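Cytosolic phospholipase A2 delta (Homo sapiens, PDB 5IZ5) hydrolyses the sn-2 ester bond of glycerophospholipids in a calcium-dependent manner, releasing a fatty acid, with a preference for linoleic acid at that position. Local coordinates at residues N157-A162 with L286-C291. The protein carries 3 engineered substitutions. Residues are numbered along the deposited sequence; the frame is centred on the assembly and turned at random.
Sequences NKVIVA and LGFNLC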
# COMPACT_ATOMS: atom_id res chain seq x y z
N ASN B 157 -9.59 14.75 -6.95
CA ASN B 157 -8.94 15.48 -5.86
C ASN B 157 -7.75 16.29 -6.41
O ASN B 157 -6.85 16.68 -5.66
CB ASN B 157 -8.46 14.53 -4.77
CG ASN B 157 -7.49 13.48 -5.28
OD1 ASN B 157 -7.00 13.56 -6.41
ND2 ASN B 157 -7.20 12.50 -4.44
N LYS B 158 -7.74 16.50 -7.73
CA LYS B 158 -6.71 17.24 -8.48
C LYS B 158 -5.41 16.46 -8.73
O LYS B 158 -4.48 17.00 -9.33
CB LYS B 158 -6.41 18.60 -7.83
CG LYS B 158 -7.63 19.50 -7.70
CD LYS B 158 -8.29 19.76 -9.04
CE LYS B 158 -9.47 20.70 -8.87
NZ LYS B 158 -9.59 21.73 -9.95
N VAL B 159 -5.34 15.20 -8.30
CA VAL B 159 -4.23 14.32 -8.71
C VAL B 159 -4.77 13.04 -9.35
O VAL B 159 -4.29 12.64 -10.40
CB VAL B 159 -3.17 14.08 -7.59
CG1 VAL B 159 -3.35 15.03 -6.43
CG2 VAL B 159 -3.13 12.63 -7.15
N ILE B 160 -5.79 12.43 -8.75
CA ILE B 160 -6.48 11.29 -9.32
C ILE B 160 -7.81 11.75 -9.89
O ILE B 160 -8.49 12.55 -9.25
CB ILE B 160 -6.78 10.23 -8.23
CG1 ILE B 160 -5.51 9.46 -7.83
CG2 ILE B 160 -7.90 9.28 -8.64
CD1 ILE B 160 -4.84 8.68 -8.94
N VAL B 161 -8.19 11.21 -11.05
CA VAL B 161 -9.45 11.52 -11.71
C VAL B 161 -10.26 10.24 -11.93
O VAL B 161 -9.76 9.25 -12.46
CB VAL B 161 -9.24 12.15 -13.10
CG1 VAL B 161 -10.57 12.39 -13.80
CG2 VAL B 161 -8.46 13.45 -13.00
N ALA B 162 -11.52 10.30 -11.51
CA ALA B 162 -12.49 9.28 -11.84
C ALA B 162 -13.26 9.75 -13.07
O ALA B 162 -13.99 10.76 -13.04
CB ALA B 162 -13.42 9.07 -10.67
N LEU B 286 -11.68 10.15 -2.37
CA LEU B 286 -10.66 10.96 -3.00
C LEU B 286 -10.56 12.31 -2.29
O LEU B 286 -11.47 13.12 -2.38
CB LEU B 286 -11.03 11.21 -4.45
CG LEU B 286 -11.11 10.00 -5.38
CD1 LEU B 286 -11.40 10.51 -6.78
CD2 LEU B 286 -9.86 9.15 -5.36
N GLY B 287 -9.43 12.56 -1.63
CA GLY B 287 -9.20 13.85 -0.99
C GLY B 287 -7.94 13.81 -0.16
O GLY B 287 -7.53 12.73 0.28
N PHE B 288 -7.34 14.97 0.07
CA PHE B 288 -6.08 15.07 0.82
C PHE B 288 -6.23 15.61 2.23
O PHE B 288 -5.29 16.14 2.81
CB PHE B 288 -5.08 15.92 0.05
CG PHE B 288 -4.53 15.22 -1.14
CD1 PHE B 288 -3.45 14.37 -1.01
CD2 PHE B 288 -5.12 15.38 -2.38
CE1 PHE B 288 -2.94 13.71 -2.10
CE2 PHE B 288 -4.62 14.72 -3.49
CZ PHE B 288 -3.52 13.89 -3.34
N ASN B 289 -7.42 15.49 2.78
CA ASN B 289 -7.60 15.86 4.16
C ASN B 289 -8.16 14.67 4.86
O ASN B 289 -8.41 13.63 4.24
CB ASN B 289 -8.45 17.12 4.27
CG ASN B 289 -7.64 18.39 4.00
OD1 ASN B 289 -6.81 18.81 4.82
ND2 ASN B 289 -7.85 18.98 2.83
N LEU B 290 -8.30 14.80 6.16
CA LEU B 290 -8.70 13.69 6.99
C LEU B 290 -10.15 13.37 6.68
O LEU B 290 -10.92 14.25 6.32
CB LEU B 290 -8.49 14.04 8.45
CG LEU B 290 -7.06 14.43 8.83
CD1 LEU B 290 -6.98 14.74 10.32
CD2 LEU B 290 -6.04 13.36 8.45
N CYS B 291 -10.51 12.09 6.80
CA CYS B 291 -11.87 11.67 6.51
C CYS B 291 -12.79 12.04 7.67
O CYS B 291 -12.32 12.28 8.79
CB CYS B 291 -11.94 10.17 6.24
SG CYS B 291 -11.61 9.15 7.69
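Asn157 and Val159 meet Phe288 where an Asx motif joining antiparallel strands 152-156 and 160-172 packs against the phospholipase catalytic region, at the loop between strand 285-286 and helix 292-313. Hydrogen bonds shape the turn. Asn157 OD1 accepts from two backbone donors: Val159 N at 3.0 Å, tilted 29° from the carbonyl plane, closes an Asx turn, and Ile160 N at 2.9 Å, lying in that plane, completes the motif. Asparagine suits this place because its amide has two roles: OD1 accepts within the turn, while ND2 lies toward Leu286-Phe288. ND2 donates to Tyr497 O, outside both segments, so both ends of this buried amide are satisfied.

The remaining contacts are van der Waals. The Asn157 side chain crosses that of Phe288 at about a right angle, amide and ring planes 36° apart, and Asn157 ND2 lies 3.5 Å from Phe288 CE2. Gly287, its extended backbone (phi 172°, psi 156°) readily open to glycine, brings N and CA near Asn157 CB. Phe288, whose ring also meets His622, is an apolar partner for branched Val159, the two side chains crossing obliquely with Val159 CG1 3.2 Å from Phe288 CE2. Farther along, two aliphatic side chains cross at about a right angle, Ile160 CG2 resting 3.8 Å from Leu286 CD2.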